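Side-chain contacts in lantibiotic dehydratase (Microbispora corallina, PDB 5EHK), which probably dehydrates serine and threonine residues of the NAI-107 precursor peptide, using glutamyl-tRNA to activate their hydroxyl groups: residues R286-G291 with L295-D300; L597-S600 with Q604-P607. All coordinates share one frame; numbering follows the deposited sequence.

Contact 1 (R286-G291 with L295-D300); sequences RPPLDG and LQHVLD
Helix segment 295-300 meets the loop segment 286-291, with its P287-P288 pair, chiefly through H297, whose ring lies against P288. Just before it, Q296 turns to another part of the helix surface, where its NE2 donates to D300 OD1 (3.0 Å), one turn on; the bond runs nearly in the amide plane but reaches the carboxylate from above its plane. H297 extends out of the helix with CG anti to the backbone N (chi1 169°), which carries the imidazole across to the loop. P288 comes from the opposite direction and sets CD over the centre of one ring face, 3.3 Å from the ring centroid and 6° off the normal, a CH-pi contact. Proline suits this place because its CD, bonded to the ring nitrogen, offers polarised C-H groups to the aromatic face. P287 CA lies obliquely 3.5 Å from H297 CD2. The NE2 hydrogen points chiefly to the carbonyl of A284, with only a weak, bent bond to R286 O (3.2 Å, 120°). Around this contact, L295 and L299 of helix 294-306 touch helix 318-339, while R286 and P287, in the loop that follows strand 281-283, pack on helix 174-185.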
# COMPACT_ATOMS: atom_id res chain seq x y z
N ARG A 286 36.17 16.73 -21.49
CA ARG A 286 35.18 16.95 -20.44
C ARG A 286 35.81 16.80 -19.05
O ARG A 286 36.64 15.91 -18.82
CB ARG A 286 33.99 16.02 -20.65
CG ARG A 286 33.18 16.38 -21.88
CD ARG A 286 32.04 15.43 -22.11
NE ARG A 286 31.11 15.93 -23.12
CZ ARG A 286 30.16 15.21 -23.69
NH1 ARG A 286 30.06 13.90 -23.45
NH2 ARG A 286 29.33 15.77 -24.57
N PRO A 287 35.47 17.73 -18.15
CA PRO A 287 36.05 17.81 -16.81
C PRO A 287 35.69 16.58 -16.01
O PRO A 287 34.50 16.26 -15.93
CB PRO A 287 35.39 19.05 -16.22
CG PRO A 287 34.85 19.83 -17.38
CD PRO A 287 34.47 18.79 -18.39
N PRO A 288 36.69 15.86 -15.46
CA PRO A 288 36.50 14.62 -14.70
C PRO A 288 35.70 14.78 -13.40
O PRO A 288 35.23 13.78 -12.86
CB PRO A 288 37.93 14.19 -14.35
CG PRO A 288 38.75 15.44 -14.47
CD PRO A 288 38.11 16.23 -15.56
N LEU A 289 35.54 16.02 -12.94
CA LEU A 289 34.99 16.29 -11.62
C LEU A 289 35.76 15.55 -10.52
O LEU A 289 35.18 14.84 -9.69
CB LEU A 289 33.49 15.97 -11.54
CG LEU A 289 32.62 16.54 -12.64
CD1 LEU A 289 31.17 16.32 -12.31
CD2 LEU A 289 32.90 18.01 -12.85
N ASP A 290 37.07 15.73 -10.50
CA ASP A 290 37.89 15.08 -9.48
C ASP A 290 38.40 16.06 -8.43
O ASP A 290 39.14 15.67 -7.53
CB ASP A 290 39.06 14.36 -10.12
CG ASP A 290 39.86 15.25 -11.05
OD1 ASP A 290 39.62 16.49 -11.10
OD2 ASP A 290 40.73 14.70 -11.74
N GLY A 291 38.01 17.32 -8.53
CA GLY A 291 38.44 18.30 -7.55
C GLY A 291 39.21 19.49 -8.10
O GLY A 291 39.23 20.54 -7.48
N LEU A 295 37.89 24.54 -15.75
CA LEU A 295 38.42 25.32 -16.87
C LEU A 295 39.88 24.96 -17.15
O LEU A 295 40.27 24.72 -18.30
CB LEU A 295 38.27 26.82 -16.61
CG LEU A 295 38.67 27.77 -17.74
CD1 LEU A 295 37.89 27.48 -19.02
CD2 LEU A 295 38.41 29.19 -17.33
N GLN A 296 40.67 24.90 -16.08
CA GLN A 296 42.07 24.56 -16.18
C GLN A 296 42.25 23.15 -16.74
O GLN A 296 43.19 22.89 -17.51
CB GLN A 296 42.76 24.70 -14.82
CG GLN A 296 44.27 24.61 -14.90
CD GLN A 296 44.88 25.71 -15.78
OE1 GLN A 296 44.65 26.91 -15.57
NE2 GLN A 296 45.68 25.30 -16.76
N HIS A 297 41.35 22.25 -16.37
CA HIS A 297 41.37 20.90 -16.91
C HIS A 297 41.27 20.88 -18.42
O HIS A 297 42.03 20.17 -19.07
CB HIS A 297 40.28 19.99 -16.33
CG HIS A 297 40.14 18.70 -17.07
ND1 HIS A 297 41.06 17.68 -16.95
CD2 HIS A 297 39.26 18.31 -18.02
CE1 HIS A 297 40.72 16.70 -17.77
NE2 HIS A 297 39.63 17.05 -18.42
N VAL A 298 40.31 21.63 -18.98
CA VAL A 298 40.21 21.72 -20.45
C VAL A 298 41.51 22.26 -21.08
O VAL A 298 42.04 21.66 -22.03
CB VAL A 298 39.05 22.61 -20.92
CG1 VAL A 298 39.04 22.68 -22.44
CG2 VAL A 298 37.70 22.08 -20.38
N LEU A 299 42.02 23.37 -20.55
CA LEU A 299 43.30 23.92 -21.01
C LEU A 299 44.47 22.94 -20.91
O LEU A 299 45.24 22.81 -21.86
CB LEU A 299 43.65 25.27 -20.36
CG LEU A 299 42.87 26.58 -20.55
CD1 LEU A 299 41.51 26.45 -21.23
CD2 LEU A 299 42.75 27.29 -19.21
N ASP A 300 44.64 22.29 -19.76
CA ASP A 300 45.73 21.32 -19.60
C ASP A 300 45.67 20.21 -20.67
O ASP A 300 46.69 19.78 -21.21
CB ASP A 300 45.76 20.72 -18.20
CG ASP A 300 46.11 21.73 -17.13
OD1 ASP A 300 46.87 22.67 -17.43
OD2 ASP A 300 45.62 21.61 -15.99

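Contact 2 (L597-S600 with Q604-P607); sequences LPDS and QEIP
D599 lays its carboxylate over that of E605, the two planes only 7° apart, so that the acidic groups stack although the side chains cross at about a right angle. The nearest oxygens are D599 OD1 and E605 OE1, 3.2 Å apart; both are acceptors, and the like charges would repel unless one group is protonated. Nearer the E605 backbone, D599 OD2 rests 3.5 Å from E605 CG, beside the aliphatic part of the longer chain. E605 starts with CG anti to its own N and then bends at chi2 (74°), which brings the carboxylate round over D599. The two residues sit at the margin of a mixed sheet: the short, weakly bonded strand 604-605 is its outermost within the chain and runs parallel to strand 591-595, with Q604 and I606 bonded through their backbones to R592. The loop that includes 597-600 connects these two parallel strands and brings D599 beside E605. Glutamate has the length to reach S594 of the adjoining strand, whose hydroxyl bonds to OE1. Aspartate, being shorter, keeps its carboxylate close to the loop backbone. A water donates to D599 OD1 (2.8 Å) and, weakly, to E605 OE2 (2.9 Å), though it has more acceptors within reach than protons to give.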
# COMPACT_ATOMS: atom_id res chain seq x y z
N LEU A 597 31.52 9.94 -16.76
CA LEU A 597 32.62 10.90 -16.78
C LEU A 597 33.89 10.14 -17.15
O LEU A 597 33.95 8.94 -16.95
CB LEU A 597 32.83 11.53 -15.41
CG LEU A 597 31.73 12.37 -14.82
CD1 LEU A 597 32.02 12.58 -13.36
CD2 LEU A 597 31.66 13.68 -15.56
N PRO A 598 34.92 10.84 -17.69
CA PRO A 598 36.18 10.16 -18.03
C PRO A 598 36.92 9.74 -16.79
O PRO A 598 36.58 10.24 -15.72
CB PRO A 598 36.98 11.25 -18.72
CG PRO A 598 36.46 12.51 -18.12
CD PRO A 598 35.00 12.29 -17.94
N ASP A 599 37.91 8.87 -16.90
CA ASP A 599 38.68 8.52 -15.73
C ASP A 599 39.39 9.79 -15.27
O ASP A 599 39.59 10.71 -16.05
CB ASP A 599 39.72 7.44 -16.04
CG ASP A 599 39.10 6.10 -16.31
OD1 ASP A 599 37.85 6.03 -16.30
OD2 ASP A 599 39.86 5.13 -16.56
N SER A 600 39.78 9.82 -14.00
CA SER A 600 40.60 10.91 -13.50
C SER A 600 42.07 10.48 -13.37
O SER A 600 42.37 9.35 -12.94
CB SER A 600 40.05 11.37 -12.13
OG SER A 600 40.97 12.18 -11.41
N GLN A 604 43.16 6.01 -9.00
CA GLN A 604 43.13 4.75 -9.72
C GLN A 604 41.68 4.32 -9.95
O GLN A 604 40.90 4.19 -8.99
CB GLN A 604 43.89 3.67 -8.97
CG GLN A 604 44.08 2.40 -9.75
CD GLN A 604 44.93 1.38 -9.01
OE1 GLN A 604 45.92 1.72 -8.35
NE2 GLN A 604 44.54 0.12 -9.11
N GLU A 605 41.33 4.13 -11.22
CA GLU A 605 39.96 3.82 -11.60
C GLU A 605 39.59 2.39 -11.21
O GLU A 605 40.35 1.46 -11.47
CB GLU A 605 39.79 4.03 -13.11
CG GLU A 605 38.45 3.63 -13.67
CD GLU A 605 37.34 4.58 -13.31
OE1 GLU A 605 37.63 5.78 -13.12
OE2 GLU A 605 36.18 4.14 -13.21
N ILE A 606 38.44 2.22 -10.54
CA ILE A 606 37.91 0.87 -10.34
C ILE A 606 36.67 0.68 -11.22
O ILE A 606 35.58 1.15 -10.89
CB ILE A 606 37.74 0.47 -8.83
CG1 ILE A 606 37.25 -0.97 -8.66
CG2 ILE A 606 36.87 1.41 -8.09
CD1 ILE A 606 36.75 -1.22 -7.29
N PRO A 607 36.85 0.00 -12.36
CA PRO A 607 35.89 0.13 -13.46
C PRO A 607 34.53 -0.47 -13.10
O PRO A 607 34.43 -1.56 -12.52
CB PRO A 607 36.53 -0.69 -14.59
CG PRO A 607 37.92 -1.04 -14.11
CD PRO A 607 37.80 -1.09 -12.62
O HOH W 1 35.67 4.32 -16.02

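Contact 1 closes before contact 2 opens along the chain, yet their centres lie only about 14 Å apart and their loops touch. D290 OD2 stands 2.5 Å from S600 OG, a probable hydrogen bond that ties the far end of 286-291 to 597-600. Van der Waals packing of backbone carbonyls against side-chain carbons accompanies it: P288 O is 3.5 Å from L597 CD1, and R286 O is 3.5 Å from P598 CG. R592 serves both contacts, since its guanidinium group bonds to P288 O and, weakly, to P598 O. The helix-and-loop packing of contact 1 is thereby joined to the sheet margin of contact 2.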